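PDB 5EJR: myosin-I heavy chain from Dictyostelium discoideum, which is an actin-based motor with ATPase activity involved in phagocytosis and adhesion, represented here by a MyTH4-FERM unit of its tail. Local coordinates for residues 228-231 with 232-236; 273-276 with 277-280; 383-386 with 387-391; 340-343 with 344-348. One frame throughout, in Å; residues are numbered along the deposited sequence. Where two conformers were deposited one is given.

Interaction 1: 228-231 with 232-236; sequences TYTT and IREIT
A capping box between Thr231 and Glu234 starts helix 232-243 in the ubiquitin-like lobe of the FERM domain. The two residues bond reciprocally. Glu234 N donates to Thr231 OG1 at 3.3 Å, and Thr231 N donates to Glu234 OE1 at 3.1 Å along a nearly straight line (170°), meeting the oxygen from above the carboxylate plane. Thr231 OG1 can serve as the cap because it is held between its own backbone N and carbonyl carbon (chi1 64°), a placement that turns it onto the first turn of the helix. Glu234 reaches back with CG beside its backbone N and an extended chain beyond, and CG passes 3.3 Å from Thr231 OG1 on the way. The first turn is closed by Ile235 N, which donates to Thr231 O at 3.2 Å. A valine in place of Thr231 would probably leave Glu234 N without its capping acceptor and the helix start less firmly fixed. Beside the box, the methyl CG2 of Thr230 meets Ile235 CG2 at 3.6 Å, the two side chains crossing at about a right angle. Further along, Ile232 O is gripped from opposite faces of its plane by Thr236 N and Thr236 OG1, the hydroxyl at 2.8 Å. Ile232 and Ile235 both pack on Ile255 of strand 253-259 and on Ile274, while Arg233 forms a salt bridge with Asp237. The reciprocal side-chain and backbone bonding of residues three apart is what defines the capping box, a common way for an alpha helix to begin.

Interaction 2: 273-276 with 277-280; sequences MIYD and VLAR
From Met273, the N-cap residue, the backbone winds into helix 274-283 through successive i to i+4 bonds: Val277 N to Met273 O, Leu278 N to Ile274 O at 3.0 Å, Ala279 N to Tyr275 O, and Arg280 N to Asp276 O. On one flank Leu278 bridges two side chains of the preceding turn. Its CD1 lies obliquely against the Tyr275 ring, 3.8 Å from Tyr275 CD1, and more loosely by Ile274 CG1 at 4.3 Å. The CG2 branch of Val277 comes within 3.4 Å of Met273 O, so the methyl covers the carbonyl that the backbone N of Val277 also bonds. Arg280 turns back along the helix: with CG beside its backbone N (chi1 -83°) and an extended chain to NE, it runs over Asp276 O, CG lying 3.5 Å from that oxygen. One face of its guanidinium then lies over Asp276 CB, which is 4.0 Å from Arg280 NH1 and nearer the border of the group than its middle. The opposite charges do not touch, Asp276 OD2 and Arg280 NH2 being 4.9 Å apart. Instead the carboxylate is held outside this helix, OD1 by a salt bridge with Arg188 and a hydrogen bond from Met190 N, and OD2 by a hydrogen bond from Lys189 N. Ile274, Val277 and Leu278 pack on Phe292 of strand 290-296, Ile274 also meets Ile232 and Ile235 of helix 232-243, and Tyr275 lies against Glu196 and Ser199 of helix 194-205.

Interaction 3: 383-386 with 387-391; sequences IKVW and ISMIE
A Met-aromatic contact on helix 383-394, in the central, helical lobe of the FERM domain, pairs Met389 with Trp386 one turn earlier. Met389 SD stands above the face of the indole six-membered ring, 5.3 Å from its centroid and 24° off the ring normal, so the contact is a distant one. The sulfur takes this place through CG beside the backbone N of Met389 (chi1 -74°), the chain bending only at its last torsion. Along the same flank SD also lies 4.3 Å from Val385 CG1, which brings the methionine against two side chains of the preceding turn. Ile390 approaches the same tryptophan by another route. Its CG1 packs over the backbone, 3.2 Å from Trp386 O, and its CD1 approaches Trp386 CB at 4.3 Å and lies oblique to the indole. That carbonyl is also the acceptor of Ile390 N at 2.8 Å, so the isoleucine's apolar branch shields the bond its own backbone makes. Ile387 repeats the pattern one turn earlier, CG1 resting 3.4 Å from Ile383 O while its N bonds that oxygen at 2.8 Å. The Lys384 O to Ser388 N link between these is weak. The indole N-H is used outside the helix, by Leu378 O, and the Trp386 side chain also touches Leu373 and Ile377. Trp386 and Met389, the latter by its CB, meet Ser345 of helix 341-355, and Ile390 packs on Ala348 and Ile352, a helix-against-helix packing characteristic of the all-helical FERM central lobe.

Interaction 4: 340-343 with 344-348; sequences NEKD and SSIIA
Ser345 follows Glu341 by one helical turn, and its short side chain folds back onto the carbonyl of that residue. CB lies 3.4 Å from Glu341 O and equally near Lys342 O. From there OG, placed beside the backbone N (chi1 -76°), donates to Glu341 O at 3.0 Å. Ser345 N donates to the same oxygen, also at 3.0 Å, and the two donors arrive from opposite faces of the carbonyl plane, so the oxygen is gripped by both. An alanine here, lacking the hydroxyl, would probably leave Glu341 O to the single bond from Ser345 N and open a small gap beside Trp386 and Met389. The turn begins at Asn340, whose OD1 caps the helix by accepting from Asp343 N at 2.9 Å and 169°, while its carbonyl O takes Ser344 N. On the outer side Lys342 crosses Ile346 obliquely: its chain, extended until a bend at the last torsion, brings NZ to 3.5 Å from Ile346 CD1. The isoleucine's CG1 meanwhile covers Lys342 O at 3.4 Å. The acidic ends are spoken for by other partners, Asp343 OD2 in a salt bridge with Lys416 and Glu341 OE2 bonded to Ser380 and Gln381. Helix 341-355 is thus wedged among its neighbours, with Ser345 against Trp386 and Met389 of helix 383-394, Ile347 on Phe409 and Ile413 of helix 402-416, and both Ser344 and Ile347 against Trp331 of helix 317-332.

All four interactions are local turns in the FERM part of the chain, following one another in the order 1, 2, 4, 3; none nests within or crosses another, and none closes a long loop. They form two pairs. Interactions 1 and 2, with centres about 10 Å apart, join the starts of helices 232-243 and 274-283 in the ubiquitin-like lobe, where Thr230 O and Ile274 N lie 2.9 Å apart as a probable hydrogen bond. Interactions 4 and 3 bring helices 341-355 and 383-394 together in the helical lobe, Ile390 CD1 lying 3.6 Å from Ala348 CB. The centres of interactions 1 and 3 are about 48 Å apart.

Interaction 1: 228-231 with 232-236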
# COMPACT_ATOMS: atom_id res chain seq x y z
N THR A 228 11.89 5.39 -0.72
CA THR A 228 11.63 4.33 -1.71
C THR A 228 11.16 3.02 -1.08
O THR A 228 10.21 2.41 -1.57
CB THR A 228 12.91 4.08 -2.54
OG1 THR A 228 13.32 5.32 -3.10
CG2 THR A 228 12.71 3.06 -3.65
N TYR A 229 11.82 2.60 0.00
CA TYR A 229 11.59 1.33 0.64
C TYR A 229 10.82 1.40 1.96
O TYR A 229 10.82 0.43 2.71
CB TYR A 229 12.94 0.61 0.82
CG TYR A 229 13.71 0.45 -0.48
CD1 TYR A 229 13.35 -0.52 -1.41
CD2 TYR A 229 14.79 1.28 -0.79
CE1 TYR A 229 14.06 -0.69 -2.60
CE2 TYR A 229 15.49 1.14 -1.99
CZ TYR A 229 15.13 0.14 -2.89
OH TYR A 229 15.79 -0.00 -4.08
N THR A 230 10.15 2.53 2.25
CA THR A 230 9.42 2.63 3.52
C THR A 230 8.26 1.63 3.58
O THR A 230 7.43 1.57 2.67
CB THR A 230 8.98 4.08 3.78
OG1 THR A 230 10.15 4.91 3.80
CG2 THR A 230 8.23 4.23 5.12
N THR A 231 8.19 0.87 4.68
CA THR A 231 7.08 -0.05 4.90
C THR A 231 5.93 0.66 5.62
O THR A 231 6.12 1.71 6.26
CB THR A 231 7.50 -1.27 5.73
OG1 THR A 231 7.89 -0.82 7.03
CG2 THR A 231 8.57 -2.11 5.06
N ILE A 232 4.74 0.06 5.56
CA ILE A 232 3.55 0.58 6.24
C ILE A 232 3.78 0.58 7.77
O ILE A 232 3.35 1.51 8.45
CB ILE A 232 2.31 -0.23 5.75
CG1 ILE A 232 2.04 0.11 4.25
CG2 ILE A 232 1.05 -0.03 6.65
CD1 ILE A 232 1.41 1.53 3.90
N ARG A 233 4.57 -0.39 8.28
CA ARG A 233 4.89 -0.47 9.71
C ARG A 233 5.70 0.74 10.15
O ARG A 233 5.38 1.33 11.18
CB ARG A 233 5.60 -1.77 10.09
CG ARG A 233 5.86 -1.93 11.60
CD ARG A 233 4.58 -2.12 12.43
NE ARG A 233 4.17 -0.90 13.13
CZ ARG A 233 3.02 -0.74 13.78
NH1 ARG A 233 2.12 -1.72 13.80
NH2 ARG A 233 2.75 0.39 14.40
N GLU A 234 6.70 1.14 9.34
CA GLU A 234 7.54 2.31 9.61
C GLU A 234 6.75 3.62 9.58
O GLU A 234 6.96 4.44 10.47
CB GLU A 234 8.77 2.38 8.67
CG GLU A 234 9.74 1.23 8.87
CD GLU A 234 10.77 0.99 7.77
OE1 GLU A 234 10.51 1.37 6.60
OE2 GLU A 234 11.83 0.39 8.07
N ILE A 235 5.87 3.83 8.58
CA ILE A 235 5.06 5.05 8.56
C ILE A 235 4.06 5.08 9.71
O ILE A 235 3.79 6.16 10.21
CB ILE A 235 4.37 5.46 7.24
CG1 ILE A 235 3.53 4.32 6.65
CG2 ILE A 235 5.33 6.07 6.22
CD1 ILE A 235 2.21 4.83 6.11
N THR A 236 3.47 3.91 10.10
CA THR A 236 2.54 3.86 11.24
C THR A 236 3.31 4.33 12.48
O THR A 236 2.80 5.17 13.22
CB THR A 236 1.95 2.44 11.45
OG1 THR A 236 1.29 1.99 10.26
CG2 THR A 236 0.95 2.41 12.59

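Interaction 2: 273-276 with 277-280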
# COMPACT_ATOMS: atom_id res chain seq x y z
N MET A 273 5.13 -2.21 1.10
CA MET A 273 5.89 -1.00 0.77
C MET A 273 4.84 0.03 0.50
O MET A 273 3.95 -0.23 -0.30
CB MET A 273 6.72 -1.19 -0.51
CG MET A 273 7.79 -2.22 -0.38
SD MET A 273 8.67 -2.03 1.17
CE MET A 273 10.27 -2.38 0.64
N ILE A 274 4.92 1.19 1.17
CA ILE A 274 3.92 2.26 0.95
C ILE A 274 3.80 2.67 -0.53
O ILE A 274 2.69 2.81 -1.03
CB ILE A 274 4.09 3.50 1.89
CG1 ILE A 274 3.04 4.59 1.57
CG2 ILE A 274 5.52 4.04 1.87
CD1 ILE A 274 2.78 5.58 2.68
N TYR A 275 4.94 2.74 -1.24
CA TYR A 275 4.92 3.10 -2.66
C TYR A 275 4.27 2.02 -3.54
O TYR A 275 3.60 2.37 -4.51
CB TYR A 275 6.31 3.50 -3.16
CG TYR A 275 6.67 4.95 -2.84
CD1 TYR A 275 5.79 5.99 -3.14
CD2 TYR A 275 7.90 5.28 -2.30
CE1 TYR A 275 6.12 7.32 -2.87
CE2 TYR A 275 8.24 6.61 -2.03
CZ TYR A 275 7.35 7.62 -2.32
OH TYR A 275 7.67 8.92 -2.06
N ASP A 276 4.38 0.72 -3.14
CA ASP A 276 3.70 -0.37 -3.87
C ASP A 276 2.18 -0.22 -3.72
O ASP A 276 1.45 -0.47 -4.68
CB ASP A 276 4.17 -1.75 -3.42
CG ASP A 276 5.55 -2.15 -3.91
OD1 ASP A 276 6.04 -1.54 -4.89
OD2 ASP A 276 6.14 -3.11 -3.33
N VAL A 277 1.72 0.22 -2.53
CA VAL A 277 0.31 0.46 -2.24
C VAL A 277 -0.19 1.63 -3.10
O VAL A 277 -1.27 1.54 -3.68
CB VAL A 277 0.01 0.71 -0.73
CG1 VAL A 277 -1.48 0.94 -0.49
CG2 VAL A 277 0.54 -0.41 0.16
N LEU A 278 0.58 2.72 -3.18
CA LEU A 278 0.16 3.88 -3.97
C LEU A 278 -0.00 3.56 -5.45
O LEU A 278 -0.94 4.08 -6.07
CB LEU A 278 1.07 5.11 -3.75
CG LEU A 278 0.99 5.74 -2.36
CD1 LEU A 278 2.20 6.66 -2.12
CD2 LEU A 278 -0.32 6.51 -2.17
N ALA A 279 0.86 2.68 -5.98
CA ALA A 279 0.80 2.23 -7.37
C ALA A 279 -0.47 1.39 -7.57
O ALA A 279 -1.26 1.67 -8.48
CB ALA A 279 2.04 1.42 -7.71
N ARG A 280 -0.75 0.44 -6.64
CA ARG A 280 -1.96 -0.38 -6.62
C ARG A 280 -3.24 0.44 -6.63
O ARG A 280 -4.20 0.04 -7.28
CB ARG A 280 -1.94 -1.37 -5.46
CG ARG A 280 -1.13 -2.62 -5.80
CD ARG A 280 -0.67 -3.38 -4.57
NE ARG A 280 0.36 -4.35 -4.92
CZ ARG A 280 1.26 -4.85 -4.08
NH1 ARG A 280 1.27 -4.47 -2.80
NH2 ARG A 280 2.16 -5.73 -4.50

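Interaction 3: 383-386 with 387-391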
# COMPACT_ATOMS: atom_id res chain seq x y z
N ILE A 383 -38.34 9.36 16.53
CA ILE A 383 -37.37 10.16 17.29
C ILE A 383 -37.98 10.77 18.59
O ILE A 383 -37.28 10.87 19.61
CB ILE A 383 -36.69 11.22 16.36
CG1 ILE A 383 -35.50 11.90 17.09
CG2 ILE A 383 -37.71 12.26 15.80
CD1 ILE A 383 -34.42 12.52 16.19
N LYS A 384 -39.31 11.08 18.57
CA LYS A 384 -40.03 11.58 19.74
C LYS A 384 -40.05 10.52 20.84
O LYS A 384 -39.97 10.87 22.01
CB LYS A 384 -41.47 11.97 19.37
CG LYS A 384 -41.58 13.33 18.69
CD LYS A 384 -43.04 13.50 18.23
CE LYS A 384 -43.31 14.80 17.53
NZ LYS A 384 -44.74 14.91 17.13
N VAL A 385 -40.12 9.23 20.46
CA VAL A 385 -40.09 8.13 21.44
C VAL A 385 -38.63 7.99 21.98
O VAL A 385 -38.43 7.78 23.17
CB VAL A 385 -40.64 6.79 20.86
CG1 VAL A 385 -40.51 5.65 21.87
CG2 VAL A 385 -42.10 6.95 20.39
N TRP A 386 -37.64 8.17 21.11
CA TRP A 386 -36.24 8.14 21.53
C TRP A 386 -35.95 9.26 22.53
O TRP A 386 -35.32 9.01 23.55
CB TRP A 386 -35.32 8.26 20.32
CG TRP A 386 -35.17 6.97 19.59
CD1 TRP A 386 -35.63 6.68 18.34
CD2 TRP A 386 -34.46 5.81 20.05
NE1 TRP A 386 -35.20 5.43 17.97
CE2 TRP A 386 -34.51 4.86 19.01
CE3 TRP A 386 -33.75 5.51 21.22
CZ2 TRP A 386 -33.93 3.60 19.12
CZ3 TRP A 386 -33.14 4.26 21.33
CH2 TRP A 386 -33.22 3.32 20.28
N ILE A 387 -36.45 10.49 22.28
CA ILE A 387 -36.28 11.61 23.20
C ILE A 387 -36.78 11.22 24.60
O ILE A 387 -36.06 11.37 25.58
CB ILE A 387 -37.02 12.87 22.65
CG1 ILE A 387 -36.22 13.46 21.47
CG2 ILE A 387 -37.21 13.90 23.79
CD1 ILE A 387 -37.02 14.62 20.60
N SER A 388 -38.01 10.68 24.67
CA SER A 388 -38.63 10.22 25.90
C SER A 388 -37.80 9.10 26.60
O SER A 388 -37.61 9.17 27.82
CB SER A 388 -40.04 9.71 25.61
OG SER A 388 -40.70 9.45 26.83
N MET A 389 -37.31 8.10 25.85
CA MET A 389 -36.52 6.99 26.42
C MET A 389 -35.15 7.49 26.93
O MET A 389 -34.69 7.07 27.97
CB MET A 389 -36.35 5.86 25.40
CG MET A 389 -37.61 5.06 25.19
SD MET A 389 -37.35 3.71 24.02
CE MET A 389 -36.58 2.49 25.12
N ILE A 390 -34.52 8.39 26.18
CA ILE A 390 -33.24 8.99 26.53
C ILE A 390 -33.42 9.89 27.77
O ILE A 390 -32.63 9.80 28.72
CB ILE A 390 -32.61 9.68 25.30
CG1 ILE A 390 -32.19 8.62 24.27
CG2 ILE A 390 -31.43 10.54 25.68
CD1 ILE A 390 -32.01 9.13 22.86
N GLU A 391 -34.51 10.71 27.79
CA GLU A 391 -34.81 11.54 28.95
C GLU A 391 -34.91 10.67 30.23
O GLU A 391 -34.33 11.03 31.27
CB GLU A 391 -36.11 12.34 28.67
CG GLU A 391 -36.63 13.15 29.83
CD GLU A 391 -37.88 13.87 29.38
OE1 GLU A 391 -38.92 13.20 29.29
OE2 GLU A 391 -37.79 15.05 28.96

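Interaction 4: 340-343 with 344-348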
# COMPACT_ATOMS: atom_id res chain seq x y z
N ASN A 340 -30.36 -3.52 22.33
CA ASN A 340 -31.79 -3.24 22.35
C ASN A 340 -32.01 -1.71 22.54
O ASN A 340 -31.03 -0.98 22.75
CB ASN A 340 -32.54 -4.12 23.36
CG ASN A 340 -32.43 -3.74 24.82
OD1 ASN A 340 -31.66 -2.87 25.22
ND2 ASN A 340 -33.23 -4.38 25.66
N GLU A 341 -33.26 -1.24 22.47
CA GLU A 341 -33.61 0.19 22.60
C GLU A 341 -33.22 0.80 23.97
O GLU A 341 -32.77 1.94 24.01
CB GLU A 341 -35.08 0.43 22.28
CG GLU A 341 -35.36 0.19 20.79
CD GLU A 341 -36.80 -0.02 20.37
OE1 GLU A 341 -37.68 -0.10 21.25
OE2 GLU A 341 -37.05 -0.10 19.14
N LYS A 342 -33.39 0.04 25.06
CA LYS A 342 -32.99 0.49 26.41
C LYS A 342 -31.46 0.69 26.46
O LYS A 342 -31.01 1.75 26.87
CB LYS A 342 -33.45 -0.48 27.50
CG LYS A 342 -33.24 0.10 28.91
CD LYS A 342 -33.61 -0.86 30.02
CE LYS A 342 -33.45 -0.22 31.39
NZ LYS A 342 -32.03 -0.24 31.85
N ASP A 343 -30.67 -0.28 25.98
CA ASP A 343 -29.21 -0.18 25.92
C ASP A 343 -28.78 0.99 25.06
O ASP A 343 -27.82 1.69 25.42
CB ASP A 343 -28.58 -1.47 25.35
CG ASP A 343 -28.80 -2.72 26.19
OD1 ASP A 343 -29.07 -2.58 27.41
OD2 ASP A 343 -28.70 -3.85 25.63
N SER A 344 -29.48 1.23 23.93
CA SER A 344 -29.11 2.34 23.04
C SER A 344 -29.38 3.68 23.69
O SER A 344 -28.63 4.63 23.47
CB SER A 344 -29.86 2.26 21.71
OG SER A 344 -29.44 1.14 20.95
N SER A 345 -30.49 3.77 24.43
CA SER A 345 -30.91 4.97 25.17
C SER A 345 -29.90 5.26 26.28
O SER A 345 -29.63 6.42 26.57
CB SER A 345 -32.29 4.74 25.79
OG SER A 345 -33.26 4.83 24.76
N ILE A 346 -29.34 4.22 26.91
CA ILE A 346 -28.30 4.41 27.96
C ILE A 346 -27.05 4.97 27.28
O ILE A 346 -26.43 5.90 27.81
CB ILE A 346 -28.03 3.06 28.73
CG1 ILE A 346 -29.24 2.69 29.61
CG2 ILE A 346 -26.75 3.17 29.62
CD1 ILE A 346 -29.36 1.16 30.02
N ILE A 347 -26.70 4.43 26.09
CA ILE A 347 -25.53 4.88 25.32
C ILE A 347 -25.71 6.33 24.94
O ILE A 347 -24.83 7.15 25.17
CB ILE A 347 -25.21 3.96 24.12
CG1 ILE A 347 -24.68 2.58 24.64
CG2 ILE A 347 -24.16 4.61 23.18
CD1 ILE A 347 -24.88 1.36 23.60
N ALA A 348 -26.89 6.65 24.38
CA ALA A 348 -27.23 8.01 23.98
C ALA A 348 -27.13 8.94 25.19
O ALA A 348 -26.45 9.95 25.09
CB ALA A 348 -28.63 8.03 23.37